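Local coordinates for protein chitinase (Chromobacterium violaceum, PDB 4TXG) that probably hydrolyses the glycosidic bonds of chitin, as a family 18 glycoside hydrolase, at residues D351-A356 / R362-T367; A562-W567 / I585-A590. All coordinates share one frame; numbering follows the deposited sequence.

Interaction 1. Residues D351-A356 / R362-T367; sequences DRLDRA and RYYQIT
Tyr-364 lies against the helix face formed by Leu-353 and Ala-356. Its CB comes first and sits 4.0 Å from CD2 of Leu-353. The two side chains cross at about a right angle. CG is anti to the carbonyl carbon (chi1 -59°), which turns the ring along the helix, edge first. Ring atom CD2 then lies 3.9 Å from the backbone O of Leu-353. CE2 comes next, 4.1 Å from CB of Ala-356. At the tip, OH hydrogen-bonds Asp-360, near the end of the same helix. The other branch of Leu-353, CD1, turns to Ile-366 and presses tightly on its CG1 at 3.5 Å. Leu-353 also touches Val-298 of helix 287-304.

No direct hydrogen bond joins the two segments. One water instead accepts from N of Tyr-364 (3.1 Å) and donates weakly to O of Leu-353. A second donates to OD1 of Asp-354 (2.8 Å) and to OH of Tyr-363. Arg-350 also pairs with Asp-354 OD1.

Helix 338-360 here turns back onto strand 365-371, which is parallel to strand 308-312. This is the beta-alpha-beta crossover of a TIM barrel. The contact is an apolar cluster with two water bridges along one side, and the buried Asp-354 carboxylate is probably stabilised as an anion by Arg-350.

Interaction 2. Residues A562-W567 / I585-A590; sequences ALAAPW and IAQKAA
A G1 beta bulge, in which Ala-564 and Ala-565 both face Asn-560, presents Ala-564 to helix 582-594. The backbone of Ala-564 is in the left-handed region (phi 50°, psi 51°). Its CB meets the side chain of Gln-587 from over one face of the amide, 3.4 Å from CD and 3.5 Å from OE1. CG of Gln-587 is anti to the backbone N (chi1 -177°), and the chain runs on extended, which carries the amide across to the turn. Both ends of the amide are held: OE1 by OH of Tyr-559 on strand 556-560, NE2 by O of Gly-561 in the turn.

The turn connects strands 556-560 and 565-570 of a small antiparallel sheet. That sheet lies in the stretch of chain between barrel strands 457-462 and 599-603, consistent with the insertion domain found in many family 18 chitinases. The helix leads into 599-603, so the contact probably joins the insertion to the barrel.

Lys-588 reaches the same turn from beside Gln-587. Its CE lies 4.2 Å from the O of Ala-564. A water bridges further, 2.8 Å from Ala-564 O and 3.2 Å from Lys-588 NZ, and NZ donates to it. The same ammonium forms a salt bridge with Glu-580 and a hydrogen bond with Ala-411 O.

How the interactions relate
Interactions 1 and 2 lie on opposite sides of the chain's centre. Their centres are 35 Å apart and their nearest atoms about 20 Å, so they do not touch. Both involve a helix of the family 18 barrel. Interaction 1 folds a helix onto the strand that follows it. Interaction 2 fixes a hairpin turn of the small sheet to another helix. Strand 365-371 runs beside strand 308-312, and Thr-367 bonds Asp-310 there. Asp-310 belongs to the DxxDxDxE signature, which carries the catalytic residues in this family. A bound cesium ion lies about 12 Å from the side chain of Gln-587, too far to be coordinated by it.

Interaction 1. Residues D351-A356 / R362-T367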
ATOM      1  N   ASP A 351     -11.516  15.781  -5.918  1.00  8.08           N
ATOM      2  CA  ASP A 351     -12.379  16.927  -6.179  1.00 10.84           C
ATOM      3  C   ASP A 351     -13.648  16.887  -5.316  1.00 11.34           C
ATOM      4  O   ASP A 351     -14.009  17.883  -4.678  1.00  8.95           O
ATOM      5  CB  ASP A 351     -12.751  16.974  -7.665  1.00 12.01           C
ATOM      6  CG  ASP A 351     -13.664  18.140  -8.004  1.00 12.30           C
ATOM      7  OD1 ASP A 351     -14.888  18.022  -7.788  1.00 13.15           O
ATOM      8  OD2 ASP A 351     -13.155  19.177  -8.482  1.00 16.35           O
ATOM      9  N   ARG A 352     -14.327  15.742  -5.283  1.00  8.59           N
ATOM     10  CA  ARG A 352     -15.593  15.673  -4.561  1.00  9.11           C
ATOM     11  C   ARG A 352     -15.377  15.777  -3.059  1.00 10.91           C
ATOM     12  O   ARG A 352     -16.151  16.437  -2.356  1.00 10.33           O
ATOM     13  CB  ARG A 352     -16.352  14.378  -4.871  1.00  8.83           C
ATOM     14  CG  ARG A 352     -16.742  14.227  -6.331  1.00 10.81           C
ATOM     15  CD  ARG A 352     -17.613  15.369  -6.836  1.00 15.76           C
ATOM     16  NE  ARG A 352     -18.073  15.062  -8.191  1.00 17.01           N
ATOM     17  CZ  ARG A 352     -17.383  15.316  -9.299  1.00 17.27           C
ATOM     18  NH1 ARG A 352     -16.196  15.914  -9.238  1.00 17.13           N
ATOM     19  NH2 ARG A 352     -17.882  14.973 -10.476  1.00 22.30           N
ATOM     20  N   LEU A 353     -14.329  15.126  -2.562  1.00  9.73           N
ATOM     21  CA  LEU A 353     -14.058  15.181  -1.130  1.00  9.72           C
ATOM     22  C   LEU A 353     -13.548  16.563  -0.705  1.00 10.68           C
ATOM     23  O   LEU A 353     -13.877  17.026   0.389  1.00 10.59           O
ATOM     24  CB  LEU A 353     -13.074  14.091  -0.722  1.00 11.21           C
ATOM     25  CG  LEU A 353     -13.730  12.713  -0.567  1.00 17.57           C
ATOM     26  CD1 LEU A 353     -12.747  11.747   0.048  1.00 22.43           C
ATOM     27  CD2 LEU A 353     -14.978  12.799   0.278  1.00 26.32           C
ATOM     28  N   ASP A 354     -12.765  17.228  -1.554  1.00  9.39           N
ATOM     29  CA  ASP A 354     -12.330  18.594  -1.247  1.00 11.50           C
ATOM     30  C   ASP A 354     -13.523  19.544  -1.154  1.00 10.00           C
ATOM     31  O   ASP A 354     -13.599  20.358  -0.245  1.00 11.26           O
ATOM     32  CB  ASP A 354     -11.343  19.128  -2.299  1.00  9.87           C
ATOM     33  CG  ASP A 354      -9.925  18.586  -2.114  1.00 15.54           C
ATOM     34  OD1 ASP A 354      -9.658  17.902  -1.110  1.00 14.45           O
ATOM     35  OD2 ASP A 354      -9.075  18.855  -2.990  1.00 16.10           O
ATOM     36  N   ARG A 355     -14.446  19.455  -2.109  1.00  9.52           N
ATOM     37  CA  ARG A 355     -15.631  20.311  -2.081  1.00  9.98           C
ATOM     38  C   ARG A 355     -16.513  20.016  -0.872  1.00 10.21           C
ATOM     39  O   ARG A 355     -17.017  20.942  -0.232  1.00 12.56           O
ATOM     40  CB  ARG A 355     -16.441  20.151  -3.363  1.00 10.03           C
ATOM     41  CG  ARG A 355     -15.700  20.641  -4.587  1.00 10.46           C
ATOM     42  CD  ARG A 355     -16.525  20.498  -5.853  1.00 11.24           C
ATOM     43  NE  ARG A 355     -15.654  20.601  -7.019  1.00 12.71           N
ATOM     44  CZ  ARG A 355     -15.278  21.746  -7.569  1.00 14.13           C
ATOM     45  NH1 ARG A 355     -14.469  21.739  -8.623  1.00 11.60           N
ATOM     46  NH2 ARG A 355     -15.715  22.898  -7.068  1.00 16.47           N
ATOM     47  N   ALA A 356     -16.697  18.736  -0.561  1.00 10.11           N
ATOM     48  CA  ALA A 356     -17.484  18.338   0.609  1.00 10.23           C
ATOM     49  C   ALA A 356     -16.838  18.851   1.903  1.00 11.59           C
ATOM     50  O   ALA A 356     -17.530  19.311   2.813  1.00 12.55           O
ATOM     51  CB  ALA A 356     -17.645  16.819   0.660  1.00 11.20           C
ATOM     52  N   ARG A 362     -14.850  20.341   7.745  1.00 15.77           N
ATOM     53  CA  ARG A 362     -13.986  19.316   8.313  1.00 18.17           C
ATOM     54  C   ARG A 362     -13.332  18.567   7.162  1.00 15.95           C
ATOM     55  O   ARG A 362     -13.893  18.483   6.082  1.00 16.77           O
ATOM     56  CB  ARG A 362     -14.767  18.369   9.224  1.00 23.81           C
ATOM     57  CG  ARG A 362     -15.725  17.446   8.511  1.00 25.34           C
ATOM     58  CD  ARG A 362     -15.103  16.079   8.328  1.00 31.80           C
ATOM     59  NE  ARG A 362     -15.565  15.107   9.316  1.00 38.33           N
ATOM     60  CZ  ARG A 362     -14.807  14.119   9.776  1.00 40.29           C
ATOM     61  NH1 ARG A 362     -15.288  13.260  10.672  1.00 39.43           N
ATOM     62  NH2 ARG A 362     -13.555  14.001   9.337  1.00 32.62           N
ATOM     63  N   TYR A 363     -12.144  18.029   7.386  1.00 13.51           N
ATOM     64  CA  TYR A 363     -11.364  17.484   6.281  1.00 10.77           C
ATOM     65  C   TYR A 363     -11.623  15.996   6.044  1.00 13.32           C
ATOM     66  O   TYR A 363     -11.825  15.234   6.998  1.00 14.86           O
ATOM     67  CB  TYR A 363      -9.876  17.729   6.553  1.00  9.66           C
ATOM     68  CG  TYR A 363      -9.009  17.361   5.392  1.00 12.38           C
ATOM     69  CD1 TYR A 363      -8.959  18.171   4.268  1.00 11.95           C
ATOM     70  CD2 TYR A 363      -8.262  16.194   5.402  1.00  9.96           C
ATOM     71  CE1 TYR A 363      -8.176  17.837   3.192  1.00 13.74           C
ATOM     72  CE2 TYR A 363      -7.477  15.848   4.324  1.00  8.44           C
ATOM     73  CZ  TYR A 363      -7.434  16.679   3.228  1.00  9.50           C
ATOM     74  OH  TYR A 363      -6.662  16.362   2.140  1.00  8.56           O
ATOM     75  N   TYR A 364     -11.608  15.582   4.776  1.00  9.56           N
ATOM     76  CA  TYR A 364     -11.741  14.165   4.419  1.00  9.42           C
ATOM     77  C   TYR A 364     -10.495  13.679   3.689  1.00  8.28           C
ATOM     78  O   TYR A 364     -10.098  14.250   2.678  1.00 11.21           O
ATOM     79  CB  TYR A 364     -12.977  13.917   3.540  1.00  8.75           C
ATOM     80  CG  TYR A 364     -14.282  14.335   4.185  1.00  9.55           C
ATOM     81  CD1 TYR A 364     -14.800  13.628   5.267  1.00 10.93           C
ATOM     82  CD2 TYR A 364     -14.993  15.433   3.716  1.00 11.23           C
ATOM     83  CE1 TYR A 364     -15.997  14.007   5.866  1.00 13.56           C
ATOM     84  CE2 TYR A 364     -16.192  15.827   4.311  1.00 12.03           C
ATOM     85  CZ  TYR A 364     -16.686  15.110   5.384  1.00 13.61           C
ATOM     86  OH  TYR A 364     -17.875  15.493   5.977  1.00 15.41           O
ATOM     87  N   GLN A 365      -9.887  12.620   4.209  1.00  8.08           N
ATOM     88  CA  GLN A 365      -8.671  12.074   3.617  1.00  7.70           C
ATOM     89  C   GLN A 365      -8.978  11.049   2.523  1.00 11.20           C
ATOM     90  O   GLN A 365      -9.967  10.322   2.596  1.00 10.19           O
ATOM     91  CB  GLN A 365      -7.783  11.439   4.703  1.00 11.84           C
ATOM     92  CG  GLN A 365      -7.048  12.461   5.589  1.00 12.72           C
ATOM     93  CD  GLN A 365      -6.133  11.811   6.625  1.00 20.43           C
ATOM     94  OE1 GLN A 365      -6.550  10.907   7.349  1.00 20.82           O
ATOM     95  NE2 GLN A 365      -4.880  12.269   6.695  1.00 15.17           N
ATOM     96  N   ILE A 366      -8.130  11.008   1.500  1.00  7.73           N
ATOM     97  CA  ILE A 366      -8.130   9.880   0.566  1.00  6.90           C
ATOM     98  C   ILE A 366      -6.820   9.147   0.692  1.00  6.64           C
ATOM     99  O   ILE A 366      -5.748   9.743   0.544  1.00  8.73           O
ATOM    100  CB  ILE A 366      -8.295  10.314  -0.888  1.00 11.28           C
ATOM    101  CG1 ILE A 366      -9.510  11.205  -1.035  1.00 15.43           C
ATOM    102  CG2 ILE A 366      -8.409   9.079  -1.802  1.00 12.58           C
ATOM    103  CD1 ILE A 366      -9.723  11.652  -2.441  1.00 17.10           C
ATOM    104  N   THR A 367      -6.893   7.855   0.981  1.00  6.53           N
ATOM    105  CA  THR A 367      -5.691   7.051   1.012  1.00  7.34           C
ATOM    106  C   THR A 367      -5.854   5.877   0.050  1.00  6.14           C
ATOM    107  O   THR A 367      -6.930   5.654  -0.505  1.00  6.68           O
ATOM    108  CB  THR A 367      -5.383   6.560   2.443  1.00  7.58           C
ATOM    109  OG1 THR A 367      -6.379   5.625   2.877  1.00  9.81           O
ATOM    110  CG2 THR A 367      -5.373   7.751   3.411  1.00  9.93           C
TER
HETATM  111  O   HOH W   1     -11.085  16.635   1.933  1.00 16.58           O
HETATM  112  O   HOH W   2      -6.914  17.783  -0.670  1.00 19.31           O

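Interaction 2. Residues A562-W567 / I585-A590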
ATOM      1  N   ALA A 562      19.594 -10.016   7.956  1.00  8.47           N
ATOM      2  CA  ALA A 562      19.770  -9.381   6.652  1.00  9.27           C
ATOM      3  C   ALA A 562      18.413  -9.116   6.013  1.00 10.05           C
ATOM      4  O   ALA A 562      18.240  -8.163   5.254  1.00 10.32           O
ATOM      5  CB  ALA A 562      20.644 -10.258   5.744  1.00  8.72           C
ATOM      6  N   LEU A 563      17.440  -9.961   6.340  1.00  8.54           N
ATOM      7  CA  LEU A 563      16.094  -9.846   5.790  1.00  7.90           C
ATOM      8  C   LEU A 563      15.110  -9.194   6.761  1.00 11.55           C
ATOM      9  O   LEU A 563      14.011  -8.820   6.369  1.00 12.58           O
ATOM     10  CB  LEU A 563      15.568 -11.235   5.409  1.00  7.98           C
ATOM     11  CG  LEU A 563      16.337 -11.988   4.321  1.00  8.62           C
ATOM     12  CD1 LEU A 563      15.957 -13.472   4.287  1.00 11.65           C
ATOM     13  CD2 LEU A 563      16.071 -11.319   2.981  1.00 11.38           C
ATOM     14  N   ALA A 564      15.521  -9.071   8.021  1.00 11.04           N
ATOM     15  CA  ALA A 564      14.627  -8.747   9.139  1.00  8.40           C
ATOM     16  C   ALA A 564      13.406  -9.668   9.135  1.00  8.32           C
ATOM     17  O   ALA A 564      12.265  -9.214   9.214  1.00  8.66           O
ATOM     18  CB  ALA A 564      14.201  -7.273   9.105  1.00  7.93           C
ATOM     19  N   ALA A 565      13.665 -10.967   9.056  1.00  9.45           N
ATOM     20  CA  ALA A 565      12.599 -11.951   8.881  1.00 10.77           C
ATOM     21  C   ALA A 565      12.717 -13.125   9.853  1.00  9.42           C
ATOM     22  O   ALA A 565      13.731 -13.814   9.880  1.00  9.57           O
ATOM     23  CB  ALA A 565      12.599 -12.460   7.455  1.00  9.66           C
ATOM     24  N   PRO A 566      11.676 -13.341  10.670  1.00  9.61           N
ATOM     25  CA  PRO A 566      11.577 -14.563  11.464  1.00  7.67           C
ATOM     26  C   PRO A 566      10.741 -15.610  10.738  1.00  7.92           C
ATOM     27  O   PRO A 566       9.903 -15.270   9.900  1.00  9.96           O
ATOM     28  CB  PRO A 566      10.873 -14.095  12.745  1.00  7.73           C
ATOM     29  CG  PRO A 566       9.993 -12.931  12.285  1.00  7.25           C
ATOM     30  CD  PRO A 566      10.594 -12.388  10.980  1.00  9.67           C
ATOM     31  N   TRP A 567      10.964 -16.873  11.068  1.00  8.35           N
ATOM     32  CA  TRP A 567      10.095 -17.929  10.599  1.00  8.73           C
ATOM     33  C   TRP A 567      10.169 -19.135  11.503  1.00  9.41           C
ATOM     34  O   TRP A 567      11.038 -19.237  12.373  1.00 10.50           O
ATOM     35  CB  TRP A 567      10.433 -18.342   9.166  1.00 10.07           C
ATOM     36  CG  TRP A 567      11.748 -19.060   8.937  1.00  9.88           C
ATOM     37  CD1 TRP A 567      11.945 -20.412   8.827  1.00  8.88           C
ATOM     38  CD2 TRP A 567      13.028 -18.454   8.715  1.00 10.19           C
ATOM     39  NE1 TRP A 567      13.271 -20.680   8.565  1.00 11.53           N
ATOM     40  CE2 TRP A 567      13.956 -19.487   8.477  1.00 11.25           C
ATOM     41  CE3 TRP A 567      13.483 -17.126   8.695  1.00 10.22           C
ATOM     42  CZ2 TRP A 567      15.309 -19.248   8.238  1.00 13.63           C
ATOM     43  CZ3 TRP A 567      14.829 -16.884   8.454  1.00  9.69           C
ATOM     44  CH2 TRP A 567      15.725 -17.938   8.226  1.00 11.77           C
ATOM     45  N   ILE A 585       9.569  -6.560  14.055  1.00  8.01           N
ATOM     46  CA  ILE A 585       8.879  -5.288  14.215  1.00  9.36           C
ATOM     47  C   ILE A 585       9.848  -4.230  14.767  1.00  7.38           C
ATOM     48  O   ILE A 585       9.836  -3.090  14.306  1.00  8.61           O
ATOM     49  CB  ILE A 585       7.627  -5.421  15.136  1.00  8.53           C
ATOM     50  CG1 ILE A 585       6.543  -6.256  14.440  1.00  8.97           C
ATOM     51  CG2 ILE A 585       7.066  -4.044  15.499  1.00  8.49           C
ATOM     52  CD1 ILE A 585       6.089  -5.698  13.093  1.00 11.21           C
ATOM     53  N   ALA A 586      10.710  -4.604  15.714  1.00  7.87           N
ATOM     54  CA  ALA A 586      11.651  -3.627  16.267  1.00 10.23           C
ATOM     55  C   ALA A 586      12.648  -3.177  15.208  1.00 11.05           C
ATOM     56  O   ALA A 586      13.001  -1.993  15.127  1.00  9.19           O
ATOM     57  CB  ALA A 586      12.383  -4.197  17.472  1.00 10.25           C
ATOM     58  N   GLN A 587      13.105  -4.127  14.398  1.00  8.55           N
ATOM     59  CA  GLN A 587      14.044  -3.821  13.325  1.00  8.56           C
ATOM     60  C   GLN A 587      13.383  -2.918  12.260  1.00  9.13           C
ATOM     61  O   GLN A 587      13.977  -1.941  11.814  1.00  8.38           O
ATOM     62  CB  GLN A 587      14.585  -5.128  12.706  1.00 10.97           C
ATOM     63  CG  GLN A 587      15.643  -4.910  11.624  1.00 12.80           C
ATOM     64  CD  GLN A 587      16.505  -6.135  11.321  1.00 11.46           C
ATOM     65  OE1 GLN A 587      16.297  -7.223  11.865  1.00 10.02           O
ATOM     66  NE2 GLN A 587      17.486  -5.954  10.431  1.00  8.31           N
ATOM     67  N   LYS A 588      12.141  -3.212  11.886  1.00  6.79           N
ATOM     68  CA  LYS A 588      11.434  -2.379  10.912  1.00  7.14           C
ATOM     69  C   LYS A 588      11.104  -1.007  11.489  1.00  7.96           C
ATOM     70  O   LYS A 588      11.162   0.005  10.784  1.00  7.11           O
ATOM     71  CB  LYS A 588      10.158  -3.071  10.440  1.00  5.84           C
ATOM     72  CG  LYS A 588      10.459  -4.269   9.537  1.00  9.77           C
ATOM     73  CD  LYS A 588       9.185  -4.966   9.080  1.00  9.71           C
ATOM     74  CE  LYS A 588       9.514  -6.187   8.222  1.00 11.84           C
ATOM     75  NZ  LYS A 588       8.273  -6.834   7.676  1.00  9.39           N
ATOM     76  N   ALA A 589      10.775  -0.977  12.778  1.00  6.99           N
ATOM     77  CA  ALA A 589      10.458   0.278  13.446  1.00  8.21           C
ATOM     78  C   ALA A 589      11.676   1.197  13.485  1.00  9.00           C
ATOM     79  O   ALA A 589      11.544   2.411  13.333  1.00  8.11           O
ATOM     80  CB  ALA A 589       9.942   0.018  14.860  1.00  9.79           C
ATOM     81  N   ALA A 590      12.861   0.627  13.686  1.00  7.06           N
ATOM     82  CA  ALA A 590      14.076   1.435  13.675  1.00  8.95           C
ATOM     83  C   ALA A 590      14.274   2.058  12.299  1.00  7.11           C
ATOM     84  O   ALA A 590      14.645   3.229  12.180  1.00  7.50           O
ATOM     85  CB  ALA A 590      15.296   0.598  14.065  1.00  8.92           C
TER
HETATM   86  O   HOH W   3       9.660  -9.642   8.292  1.00 15.47           O